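Local coordinates for ethanolamine utilization protein EutS (Streptococcus intermedius SK54 = ATCC 27335, PDB 6XPJ) that probably serves as a minor shell protein of the choline-degrading bacterial microcompartment, assembling as a homohexamer with a central pore, at residues 56-61 and 81-86; 48-53 and 94-99; 25-30 and 112-117; 18-23 and 52-57; 67-72 and 89-94. The protein carries 1 engineered substitution. All blocks are in the same frame, centred on the assembly; numbering follows the deposited sequence.

Contact 1: 56-61 and 81-86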
# COMPACT_ATOMS: atom_id res chain seq x y z
N GLU C 56 12.73 3.93 -5.52
CA GLU C 56 13.36 4.82 -6.51
C GLU C 56 14.78 4.34 -6.82
O GLU C 56 15.32 4.76 -7.87
CB GLU C 56 13.41 6.27 -6.00
CG GLU C 56 12.06 6.91 -5.80
CD GLU C 56 11.39 6.67 -4.45
OE1 GLU C 56 11.87 5.79 -3.62
OE2 GLU C 56 10.38 7.35 -4.19
N THR C 57 15.41 3.52 -5.98
CA THR C 57 16.78 3.04 -6.26
C THR C 57 16.77 2.02 -7.40
O THR C 57 17.87 1.69 -7.86
CB THR C 57 17.47 2.43 -5.04
OG1 THR C 57 16.76 1.27 -4.58
CG2 THR C 57 17.64 3.42 -3.92
N ALA C 58 15.61 1.58 -7.89
CA ALA C 58 15.59 0.67 -9.05
C ALA C 58 16.38 1.27 -10.23
O ALA C 58 17.15 0.53 -10.89
CB ALA C 58 14.17 0.37 -9.44
N ILE C 59 16.21 2.55 -10.52
CA ILE C 59 16.92 3.15 -11.68
C ILE C 59 18.44 3.14 -11.46
O ILE C 59 19.19 2.93 -12.42
CB ILE C 59 16.38 4.55 -11.99
CG1 ILE C 59 16.86 5.06 -13.35
CG2 ILE C 59 16.75 5.53 -10.91
CD1 ILE C 59 16.33 4.25 -14.52
N ILE C 60 18.90 3.28 -10.22
CA ILE C 60 20.35 3.27 -9.91
C ILE C 60 20.88 1.86 -10.17
O ILE C 60 21.94 1.70 -10.78
CB ILE C 60 20.57 3.68 -8.44
CG1 ILE C 60 20.06 5.08 -8.17
CG2 ILE C 60 22.04 3.53 -8.07
CD1 ILE C 60 20.03 5.43 -6.68
N ALA C 61 20.16 0.84 -9.71
CA ALA C 61 20.57 -0.58 -9.88
C ALA C 61 20.56 -0.94 -11.36
O ALA C 61 21.50 -1.59 -11.81
CB ALA C 61 19.70 -1.51 -9.09
N GLY C 81 9.95 -1.01 -6.90
CA GLY C 81 11.36 -1.17 -6.47
C GLY C 81 11.98 -2.45 -7.01
O GLY C 81 12.57 -3.19 -6.26
N SER C 82 11.84 -2.70 -8.31
CA SER C 82 12.23 -3.99 -8.92
C SER C 82 13.02 -3.75 -10.20
O SER C 82 12.68 -2.83 -10.95
CB SER C 82 11.02 -4.84 -9.20
OG SER C 82 10.11 -4.84 -8.11
N VAL C 83 14.00 -4.59 -10.48
CA VAL C 83 14.72 -4.61 -11.76
C VAL C 83 14.84 -6.06 -12.19
O VAL C 83 15.12 -6.91 -11.36
CB VAL C 83 16.09 -3.94 -11.68
CG1 VAL C 83 16.76 -3.99 -13.03
CG2 VAL C 83 15.99 -2.52 -11.15
N MET C 84 14.62 -6.30 -13.46
CA MET C 84 14.92 -7.61 -14.08
C MET C 84 15.71 -7.37 -15.36
O MET C 84 15.45 -6.39 -16.09
CB MET C 84 13.65 -8.42 -14.31
CG MET C 84 13.04 -8.91 -12.98
SD MET C 84 11.70 -10.13 -13.16
CE MET C 84 10.79 -9.88 -11.63
N PHE C 85 16.66 -8.25 -15.63
CA PHE C 85 17.49 -8.14 -16.85
C PHE C 85 17.88 -9.55 -17.28
O PHE C 85 17.72 -10.50 -16.52
CB PHE C 85 18.68 -7.21 -16.59
CG PHE C 85 19.52 -7.51 -15.38
CD1 PHE C 85 20.54 -8.43 -15.43
CD2 PHE C 85 19.31 -6.81 -14.18
CE1 PHE C 85 21.31 -8.70 -14.32
CE2 PHE C 85 20.10 -7.08 -13.07
CZ PHE C 85 21.10 -8.02 -13.15
N SER C 86 18.38 -9.65 -18.50
CA SER C 86 18.71 -10.96 -19.09
C SER C 86 20.10 -10.90 -19.71
O SER C 86 20.57 -9.82 -20.03
CB SER C 86 17.66 -11.31 -20.13
OG SER C 86 17.73 -10.35 -21.16
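Ala58, in the first turn of helix 58-68, brings its CA to 5.3 Å from the CA of Gly81, so the start of the helix rests on the start of strand 82-87. The side chain that fills the join is Val83. Its CG1 stands anti to the backbone N (chi1 -180°), which leaves CG2 anti to the carbonyl carbon and aimed at the helix. Val83 CG2 lies 3.3 Å from Ala58 O and 3.8 Å from Ala58 CB, in touch with both the backbone and the methyl of one residue. Ala61, one turn further on, meets the same methyl more loosely, its CB 4.4 Å from Val83 CG2. Ala58 CB also sits 3.8 Å from Ser82 O, and two small residues thus let the helix come down close on the sheet of the circularly permuted BMC fold. Gly81 and Ser82 together lie opposite a single residue at the end of strand 72-77, forming a G1 beta bulge; Gly81 has the positive phi (69°) that glycine adopts readily. On the strand side, Val83 CG1 lies in the plane of the Phe85 ring, at its edge. Ser82 points away from the helix, and its OG hydrogen-bonds Glu56 of the third subunit, while Glu56 of this chain grips Ser82 and Ser51 of the second subunit through its two carboxylate oxygens, a link between neighbours of the hexamer.

Contact 2: 48-53 and 94-99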
# COMPACT_ATOMS: atom_id res chain seq x y z
N GLY C 48 18.23 -12.04 -14.26
CA GLY C 48 18.56 -11.43 -12.96
C GLY C 48 17.37 -10.69 -12.41
O GLY C 48 16.68 -9.99 -13.19
N VAL C 49 17.12 -10.82 -11.11
CA VAL C 49 15.96 -10.24 -10.38
C VAL C 49 16.48 -9.53 -9.14
O VAL C 49 17.19 -10.15 -8.34
CB VAL C 49 14.94 -11.31 -10.00
CG1 VAL C 49 13.67 -10.64 -9.50
CG2 VAL C 49 14.65 -12.27 -11.15
N VAL C 50 16.11 -8.26 -9.01
CA VAL C 50 16.54 -7.42 -7.87
C VAL C 50 15.32 -6.80 -7.20
O VAL C 50 14.44 -6.26 -7.88
CB VAL C 50 17.55 -6.34 -8.30
CG1 VAL C 50 18.19 -5.73 -7.07
CG2 VAL C 50 18.61 -6.92 -9.23
N SER C 51 15.30 -6.86 -5.88
CA SER C 51 14.32 -6.19 -4.99
C SER C 51 15.03 -5.13 -4.17
O SER C 51 15.99 -5.49 -3.44
CB SER C 51 13.70 -7.19 -4.06
OG SER C 51 12.72 -6.53 -3.25
N LEU C 52 14.59 -3.88 -4.28
CA LEU C 52 15.26 -2.73 -3.62
C LEU C 52 14.26 -1.91 -2.82
O LEU C 52 13.08 -1.79 -3.19
CB LEU C 52 15.93 -1.83 -4.64
CG LEU C 52 16.87 -2.52 -5.61
CD1 LEU C 52 16.21 -2.74 -6.97
CD2 LEU C 52 18.18 -1.76 -5.74
N THR C 53 14.77 -1.25 -1.78
CA THR C 53 14.02 -0.29 -0.95
C THR C 53 15.02 0.81 -0.63
O THR C 53 16.16 0.49 -0.26
CB THR C 53 13.51 -0.96 0.33
OG1 THR C 53 12.83 -2.18 -0.03
CG2 THR C 53 12.67 0.01 1.13
N THR C 94 27.73 -11.04 -12.98
CA THR C 94 28.62 -9.87 -12.87
C THR C 94 27.78 -8.64 -12.52
O THR C 94 28.14 -7.89 -11.60
CB THR C 94 29.43 -9.63 -14.14
OG1 THR C 94 30.30 -10.76 -14.24
CG2 THR C 94 30.21 -8.33 -14.12
N SER C 95 26.66 -8.45 -13.22
CA SER C 95 25.79 -7.28 -12.99
C SER C 95 25.21 -7.33 -11.57
O SER C 95 25.16 -6.30 -10.90
CB SER C 95 24.70 -7.19 -14.02
OG SER C 95 25.25 -6.86 -15.30
N LEU C 96 24.74 -8.50 -11.12
CA LEU C 96 24.18 -8.62 -9.75
C LEU C 96 25.27 -8.31 -8.73
O LEU C 96 25.00 -7.61 -7.76
CB LEU C 96 23.64 -10.03 -9.58
CG LEU C 96 22.36 -10.33 -10.34
CD1 LEU C 96 22.03 -11.80 -10.24
CD2 LEU C 96 21.20 -9.49 -9.82
N GLU C 97 26.46 -8.86 -8.90
CA GLU C 97 27.59 -8.61 -7.98
C GLU C 97 27.90 -7.12 -7.94
O GLU C 97 28.12 -6.57 -6.84
CB GLU C 97 28.82 -9.34 -8.49
CG GLU C 97 28.77 -10.84 -8.32
CD GLU C 97 29.78 -11.57 -9.17
OE1 GLU C 97 29.93 -12.78 -8.96
OE2 GLU C 97 30.42 -10.94 -10.05
N ASP C 98 27.92 -6.46 -9.10
CA ASP C 98 28.29 -5.02 -9.14
C ASP C 98 27.21 -4.21 -8.43
O ASP C 98 27.54 -3.25 -7.70
CB ASP C 98 28.57 -4.57 -10.56
CG ASP C 98 29.92 -5.08 -11.06
OD1 ASP C 98 30.54 -5.93 -10.39
OD2 ASP C 98 30.40 -4.54 -12.07
N ILE C 99 25.94 -4.55 -8.60
CA ILE C 99 24.85 -3.90 -7.84
C ILE C 99 25.08 -4.09 -6.34
O ILE C 99 25.01 -3.10 -5.62
CB ILE C 99 23.46 -4.42 -8.26
CG1 ILE C 99 23.10 -4.00 -9.68
CG2 ILE C 99 22.39 -3.99 -7.28
CD1 ILE C 99 21.95 -4.76 -10.27
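Val50 lays its CG2 methyl against Leu96, with Val50 CG2 3.7 Å from Leu96 CD2; the two side chains slide past each other in opposite directions. The valine holds CG1 anti to the backbone N (chi1 -167°), and this turns CG2 out to the helix. The same methyl meets Ile99 tip to tip, Val50 CG2 lying 4.1 Å from Ile99 CD1. One strand side chain is therefore received by two residues a helical turn apart. Leu96 leaves the helix obliquely, yet its two methyls end over the strand backbone: Leu96 CD1 is 4.4 Å from Gly48 CA, and Leu96 CD2 is 4.3 Å from Val49 O. Gly48 offers only main chain there, and the leucine lies over it directly. All the residues that touch are buried, and the side chains that meet are all apolar. Phe85 of the adjoining strand 82-87 packs on both Val50 and Leu96, and Ile22 from strand 11-28 reaches Ile99. Strand and helix run nearly in the same direction, 19° apart, with short-segment axes 9.4 Å from each other. This is the layered alpha/beta packing of the BMC fold, with helix 89-105 laid along one face of the sheet.

Contact 3: 25-30 and 112-117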
# COMPACT_ATOMS: atom_id res chain seq x y z
N ALA C 25 18.79 -10.45 -4.81
CA ALA C 25 19.70 -10.26 -5.96
C ALA C 25 19.99 -11.65 -6.49
O ALA C 25 20.82 -12.39 -5.91
CB ALA C 25 20.94 -9.52 -5.52
N HIS C 26 19.23 -12.05 -7.48
CA HIS C 26 19.01 -13.47 -7.80
C HIS C 26 19.19 -13.72 -9.28
O HIS C 26 18.66 -12.93 -10.11
CB HIS C 26 17.60 -13.88 -7.35
CG HIS C 26 17.37 -15.35 -7.45
ND1 HIS C 26 17.61 -16.22 -6.41
CD2 HIS C 26 16.93 -16.11 -8.49
CE1 HIS C 26 17.32 -17.45 -6.81
NE2 HIS C 26 16.89 -17.42 -8.09
N VAL C 27 19.82 -14.83 -9.60
CA VAL C 27 19.89 -15.31 -11.00
C VAL C 27 19.13 -16.62 -11.14
O VAL C 27 19.39 -17.57 -10.38
CB VAL C 27 21.33 -15.44 -11.52
CG1 VAL C 27 22.25 -16.25 -10.62
CG2 VAL C 27 21.36 -15.99 -12.93
N ILE C 28 18.21 -16.65 -12.10
CA ILE C 28 17.63 -17.90 -12.62
C ILE C 28 18.48 -18.29 -13.81
O ILE C 28 18.45 -17.58 -14.82
CB ILE C 28 16.14 -17.75 -12.98
CG1 ILE C 28 15.34 -17.11 -11.84
CG2 ILE C 28 15.59 -19.11 -13.39
CD1 ILE C 28 13.89 -16.87 -12.16
N ALA C 29 19.25 -19.38 -13.70
CA ALA C 29 20.31 -19.67 -14.69
C ALA C 29 19.68 -20.08 -16.01
O ALA C 29 20.19 -19.69 -17.07
CB ALA C 29 21.21 -20.77 -14.18
N ALA C 30 18.62 -20.88 -15.95
CA ALA C 30 18.00 -21.50 -17.13
C ALA C 30 16.49 -21.47 -16.95
O ALA C 30 15.87 -22.49 -16.66
CB ALA C 30 18.53 -22.91 -17.28
N VAL C 112 21.53 -8.56 0.85
CA VAL C 112 21.53 -10.04 0.86
C VAL C 112 22.67 -10.56 -0.01
O VAL C 112 23.19 -9.86 -0.88
CB VAL C 112 20.18 -10.57 0.36
CG1 VAL C 112 19.09 -10.26 1.36
CG2 VAL C 112 19.86 -10.05 -1.04
N PRO C 113 23.01 -11.85 0.12
CA PRO C 113 23.92 -12.46 -0.82
C PRO C 113 23.27 -12.63 -2.20
O PRO C 113 22.06 -12.57 -2.36
CB PRO C 113 24.22 -13.85 -0.24
CG PRO C 113 23.64 -13.84 1.13
CD PRO C 113 22.55 -12.79 1.15
N LEU C 114 24.13 -12.91 -3.16
CA LEU C 114 23.71 -13.35 -4.49
C LEU C 114 23.16 -14.78 -4.39
O LEU C 114 23.82 -15.68 -3.86
CB LEU C 114 24.92 -13.29 -5.42
CG LEU C 114 24.60 -13.33 -6.90
CD1 LEU C 114 25.71 -12.62 -7.67
CD2 LEU C 114 24.47 -14.75 -7.34
N THR C 115 21.95 -14.99 -4.88
CA THR C 115 21.34 -16.32 -4.85
C THR C 115 21.05 -16.81 -6.27
O THR C 115 20.94 -15.99 -7.22
CB THR C 115 20.09 -16.32 -3.97
OG1 THR C 115 19.18 -15.29 -4.38
CG2 THR C 115 20.47 -16.09 -2.52
N LYS C 116 21.01 -18.13 -6.42
CA LYS C 116 20.96 -18.81 -7.73
C LYS C 116 19.89 -19.90 -7.73
O LYS C 116 19.82 -20.70 -6.78
CB LYS C 116 22.31 -19.42 -8.08
CG LYS C 116 23.48 -18.46 -8.05
CD LYS C 116 24.74 -19.06 -8.61
CE LYS C 116 25.93 -18.13 -8.45
NZ LYS C 116 27.11 -18.64 -9.20
N SER C 117 19.11 -19.96 -8.80
CA SER C 117 18.21 -21.11 -9.07
C SER C 117 18.29 -21.47 -10.56
O SER C 117 19.10 -20.94 -11.28
CB SER C 117 16.82 -20.80 -8.62
OG SER C 117 16.20 -19.75 -9.39
OXT SER C 117 17.50 -22.35 -10.94
O HOH W 1 19.31 -12.83 -3.14
O HOH W 2 17.67 -22.49 -13.65
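His26 holds CG anti to its backbone N (chi1 -172°), while Thr115 places OG1, and Ser117 OG, between backbone N and carbonyl carbon, the crowded position, and these torsions bring both hydroxyls to the imidazole. His26 NE2 donates to Ser117 OG at 2.8 Å, nearly straight at 170° and with the oxygen in the ring plane. On the other nitrogen, His26 ND1 and Thr115 OG1 are hydrogen-bonded at 2.7 Å, and either may supply the proton. Thr115 O stands 3.4 Å above one face of the His26 ring, offset toward its rim. Held at both nitrogens, the ring spans alternate residues of the neighbouring strand and its rotation is fixed.

Beneath it the backbones pair in parallel. Thr115 N donates to Ala25 O (3.0 Å), Val27 N to Thr115 O, Ser117 N to Val27 O, and Ala29 N to Ser117 O. On the other face of the sheet Val27 and Lys116 run side by side, Val27 CG1 3.6 Å from Lys116 CG; the extended lysine continues to a salt bridge with Glu93. Two waters finish the ends: one bonds Ala25 N, Pro113 O and Thr115 OG1, the other joins Ala30 N to Ser117 OXT. Tyr102 of the third subunit packs on His26 and hydrogen-bonds Lys116 O, bringing the chain terminus to the subunit interface. The arrangement is a parallel strand pair in which the C-terminal strand 110-116 forms one edge of this chain's mixed sheet in the permuted BMC fold.

Contact 4: 18-23 and 52-57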
# COMPACT_ATOMS: atom_id res chain seq x y z
N PRO C 18 10.66 4.42 4.44
CA PRO C 18 11.32 3.29 3.82
C PRO C 18 12.72 3.07 4.41
O PRO C 18 13.41 4.01 4.81
CB PRO C 18 11.41 3.67 2.33
CG PRO C 18 11.06 5.09 2.22
CD PRO C 18 10.53 5.57 3.55
N GLY C 19 13.09 1.81 4.49
CA GLY C 19 14.48 1.42 4.80
C GLY C 19 15.35 1.49 3.56
O GLY C 19 14.91 1.98 2.52
N LYS C 20 16.58 1.01 3.73
CA LYS C 20 17.64 1.11 2.71
C LYS C 20 18.22 -0.27 2.59
O LYS C 20 19.09 -0.63 3.36
CB LYS C 20 18.64 2.20 3.10
CG LYS C 20 18.05 3.59 3.06
CD LYS C 20 18.96 4.63 3.70
CE LYS C 20 19.03 4.42 5.21
NZ LYS C 20 19.34 5.66 5.97
N GLN C 21 17.72 -1.05 1.63
CA GLN C 21 18.02 -2.50 1.61
C GLN C 21 17.86 -3.05 0.20
O GLN C 21 16.90 -2.68 -0.48
CB GLN C 21 17.05 -3.20 2.57
CG GLN C 21 17.17 -4.70 2.62
CD GLN C 21 16.47 -5.23 3.85
OE1 GLN C 21 16.80 -4.88 4.98
NE2 GLN C 21 15.52 -6.11 3.62
N ILE C 22 18.73 -3.98 -0.17
CA ILE C 22 18.46 -4.95 -1.26
C ILE C 22 18.07 -6.26 -0.60
O ILE C 22 18.86 -6.83 0.18
CB ILE C 22 19.66 -5.11 -2.19
CG1 ILE C 22 19.96 -3.79 -2.90
CG2 ILE C 22 19.40 -6.26 -3.15
CD1 ILE C 22 21.06 -3.84 -3.93
N THR C 23 16.85 -6.74 -0.90
CA THR C 23 16.28 -7.94 -0.26
C THR C 23 16.40 -9.15 -1.19
O THR C 23 16.19 -10.30 -0.74
CB THR C 23 14.83 -7.70 0.18
OG1 THR C 23 14.75 -6.43 0.84
CG2 THR C 23 14.36 -8.79 1.11
N LEU C 52 14.59 -3.88 -4.28
CA LEU C 52 15.26 -2.73 -3.62
C LEU C 52 14.26 -1.91 -2.82
O LEU C 52 13.08 -1.79 -3.19
CB LEU C 52 15.93 -1.83 -4.64
CG LEU C 52 16.87 -2.52 -5.61
CD1 LEU C 52 16.21 -2.74 -6.97
CD2 LEU C 52 18.18 -1.76 -5.74
N THR C 53 14.77 -1.25 -1.78
CA THR C 53 14.02 -0.29 -0.95
C THR C 53 15.02 0.81 -0.63
O THR C 53 16.16 0.49 -0.26
CB THR C 53 13.51 -0.96 0.33
OG1 THR C 53 12.83 -2.18 -0.03
CG2 THR C 53 12.67 0.01 1.13
N PRO C 54 14.69 2.11 -0.78
CA PRO C 54 13.42 2.58 -1.32
C PRO C 54 13.30 2.33 -2.83
O PRO C 54 14.29 2.06 -3.51
CB PRO C 54 13.44 4.08 -1.03
CG PRO C 54 14.91 4.42 -1.06
CD PRO C 54 15.61 3.22 -0.48
N ASN C 55 12.08 2.35 -3.32
CA ASN C 55 11.79 1.83 -4.67
C ASN C 55 12.45 2.65 -5.77
O ASN C 55 12.73 2.10 -6.83
CB ASN C 55 10.29 1.78 -4.89
CG ASN C 55 9.63 0.69 -4.06
OD1 ASN C 55 10.30 -0.16 -3.50
ND2 ASN C 55 8.30 0.69 -4.07
N GLU C 56 12.73 3.93 -5.52
CA GLU C 56 13.36 4.82 -6.51
C GLU C 56 14.78 4.34 -6.82
O GLU C 56 15.32 4.76 -7.87
CB GLU C 56 13.41 6.27 -6.00
CG GLU C 56 12.06 6.91 -5.80
CD GLU C 56 11.39 6.67 -4.45
OE1 GLU C 56 11.87 5.79 -3.62
OE2 GLU C 56 10.38 7.35 -4.19
N THR C 57 15.41 3.52 -5.98
CA THR C 57 16.78 3.04 -6.26
C THR C 57 16.77 2.02 -7.40
O THR C 57 17.87 1.69 -7.86
CB THR C 57 17.47 2.43 -5.04
OG1 THR C 57 16.76 1.27 -4.58
CG2 THR C 57 17.64 3.42 -3.92
O HOH W 3 14.03 -4.60 -0.95
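Gln21 and Thr53 face each other as an antiparallel hydrogen-bonded pair: Gln21 N donates to Thr53 O at 2.9 Å, and Thr53 N returns a more bent bond to Gln21 O, also 2.9 Å. Beside them the non-hydrogen-bonded pair Ile22 and Leu52 lie side by side, pointing the same way, with Ile22 CG1 3.9 Å from Leu52 CD2, and both pack on Phe103 of helix 89-105. Thr53 OG1 is anti to the carbonyl carbon, beside the backbone N (chi1 -50°), which leaves CG2 anti to the backbone N; Thr53 CG2 lies 3.3 Å from Gly19 O. Gly19 O is also 3.3 Å from Pro54 CD. Pro18 and Pro54 cross at about a right angle, Pro18 CB 3.9 Å from Pro54 CB.

Further out, a water bridges Thr53 OG1 to Thr23 OG1, and Gln21 NE2 donates to Thr23 OG1. Gln21 OE1 meanwhile takes a hydrogen bond from Arg11 of the fourth subunit. A cis peptide joins Thr53 to Pro54, whose O accepts from both N and OG1 of Thr57 and so anchors the turn into helix 58-68. Pro18 pairs in parallel with a strand of the third subunit, and the sheet continues between chains; this is consistent with the root of the six-stranded beta-barrel that protrudes from the hexamer.

Contact 5: 67-72 and 89-94. Engineered in segment 67-72: Ala67 (natural residue Lys).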
# COMPACT_ATOMS: atom_id res chain seq x y z
N ALA C 67 25.87 -1.04 -17.06
CA ALA C 67 27.27 -0.56 -17.20
C ALA C 67 28.25 -1.71 -16.90
O ALA C 67 29.39 -1.64 -17.39
CB ALA C 67 27.54 0.61 -16.30
N ALA C 68 27.84 -2.70 -16.10
CA ALA C 68 28.74 -3.75 -15.53
C ALA C 68 29.07 -4.84 -16.55
O ALA C 68 30.17 -5.47 -16.44
CB ALA C 68 28.09 -4.35 -14.30
N ALA C 69 28.14 -5.16 -17.44
CA ALA C 69 28.21 -6.38 -18.28
C ALA C 69 27.24 -6.21 -19.43
O ALA C 69 26.41 -5.28 -19.37
CB ALA C 69 27.84 -7.58 -17.45
N ASN C 70 27.34 -7.09 -20.42
CA ASN C 70 26.46 -7.09 -21.62
C ASN C 70 25.14 -7.77 -21.25
O ASN C 70 24.96 -8.97 -21.50
CB ASN C 70 27.13 -7.80 -22.79
CG ASN C 70 26.27 -7.78 -24.03
OD1 ASN C 70 25.31 -7.00 -24.12
ND2 ASN C 70 26.59 -8.64 -24.98
N ILE C 71 24.24 -7.01 -20.70
CA ILE C 71 22.90 -7.50 -20.29
C ILE C 71 21.87 -6.65 -21.04
O ILE C 71 22.21 -5.54 -21.54
CB ILE C 71 22.72 -7.51 -18.75
CG1 ILE C 71 22.93 -6.14 -18.12
CG2 ILE C 71 23.61 -8.58 -18.10
CD1 ILE C 71 21.69 -5.34 -17.95
N ASP C 72 20.66 -7.17 -21.14
CA ASP C 72 19.49 -6.45 -21.68
C ASP C 72 18.54 -6.21 -20.50
O ASP C 72 18.13 -7.20 -19.88
CB ASP C 72 18.82 -7.29 -22.76
CG ASP C 72 19.68 -7.50 -23.99
OD1 ASP C 72 20.32 -6.54 -24.42
OD2 ASP C 72 19.68 -8.62 -24.52
N ILE C 89 24.75 -16.31 -18.32
CA ILE C 89 24.81 -16.46 -16.85
C ILE C 89 25.95 -15.62 -16.28
O ILE C 89 25.73 -14.95 -15.27
CB ILE C 89 24.90 -17.95 -16.44
CG1 ILE C 89 23.71 -18.75 -16.95
CG2 ILE C 89 25.04 -18.07 -14.93
CD1 ILE C 89 23.97 -20.24 -17.04
N GLN C 90 27.14 -15.64 -16.87
CA GLN C 90 28.29 -14.93 -16.26
C GLN C 90 28.03 -13.43 -16.31
O GLN C 90 28.33 -12.75 -15.31
CB GLN C 90 29.60 -15.36 -16.92
CG GLN C 90 29.99 -16.79 -16.56
CD GLN C 90 29.98 -17.09 -15.08
OE1 GLN C 90 29.47 -18.11 -14.63
NE2 GLN C 90 30.54 -16.18 -14.29
N SER C 91 27.41 -12.90 -17.36
CA SER C 91 27.11 -11.45 -17.45
C SER C 91 26.08 -11.06 -16.39
O SER C 91 26.24 -10.04 -15.71
CB SER C 91 26.62 -11.04 -18.82
OG SER C 91 27.62 -11.28 -19.81
N VAL C 92 25.05 -11.89 -16.24
CA VAL C 92 23.97 -11.60 -15.26
C VAL C 92 24.56 -11.65 -13.84
O VAL C 92 24.28 -10.74 -13.04
CB VAL C 92 22.80 -12.58 -15.42
CG1 VAL C 92 21.85 -12.47 -14.24
CG2 VAL C 92 22.08 -12.31 -16.72
N GLU C 93 25.39 -12.64 -13.53
CA GLU C 93 26.03 -12.68 -12.20
C GLU C 93 26.92 -11.44 -11.98
O GLU C 93 26.93 -10.88 -10.85
CB GLU C 93 26.82 -13.96 -12.01
CG GLU C 93 25.96 -15.17 -11.97
CD GLU C 93 26.67 -16.46 -11.62
OE1 GLU C 93 25.97 -17.46 -11.45
OE2 GLU C 93 27.91 -16.45 -11.52
N THR C 94 27.73 -11.04 -12.98
CA THR C 94 28.62 -9.87 -12.87
C THR C 94 27.78 -8.64 -12.52
O THR C 94 28.14 -7.89 -11.60
CB THR C 94 29.43 -9.63 -14.14
OG1 THR C 94 30.30 -10.76 -14.24
CG2 THR C 94 30.21 -8.33 -14.12
O HOH W 4 29.35 -8.99 -20.30
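Ala69 points its methyl at the backbone of helix 89-105, Ala69 CB lying 3.4 Å from Ser91 O and 3.9 Å from Ser91 CB. Ile71, two residues on, approaches the same carbonyl: its CG2 is 3.8 Å from Ser91 O, and it also meets Val92, CG2 to CG2, at 4.3 Å. With Ile71 CG1 held between backbone N and carbonyl carbon (chi1 58°), CG2 is anti to the carbonyl carbon and turned to the helix, while the longer branch leads away to Phe85. Ser91 is thus met by two apolar side chains at its main chain, and Ser91 CB also touches Asn70 O.

Between Ala69 and Ile71, Asn70 is the centre of an inverse gamma turn, closed by a weak bond from Ile71 N to Ala69 O. Here the chain leaves helix 58-68 and turns into strand 72-77, so the contact ties the end of one helix to the first turns of the other on the same face of the BMC sheet. The polar link is indirect: a water accepts from Asn70 N and donates to Ser91 OG, which also bonds Asp88 just ahead of the helix segment. Thr94 is one turn beyond Ser91; Thr94 CG2 lies 3.7 Å from Ala68 O and 4.2 Å from Ala69 CB. Its hydroxyl is turned back to its own helix, Thr94 OG1 donating to Gln90 O at 3.0 Å; Thr94 N reaches that oxygen from the opposite face of the carbonyl plane. Ser95 of the same helix packs against Ala68, Ala69 and Ile71.

From the N terminus, 18-23 comes first, and contact 4 brings strand 46-53 back beside it. Contact 3 opens on the same strand 11-28 before contact 4 closes, so the two cross; it ends only at the C terminus and encloses contacts 1, 2 and 5. Contact 2 opens at 48-53, overlapping the close of contact 4, and ends on helix 89-105; contacts 1 and 5 lie within its span. These two alternate along the chain: helix 58-68 gives its start to contact 1 and its end to contact 5. Contacts 3 and 4 join strands within the sheet, contacts 1 and 2 lay the helices on it, and contact 5 ties the end of helix 58-68 and the turn after it to helix 89-105.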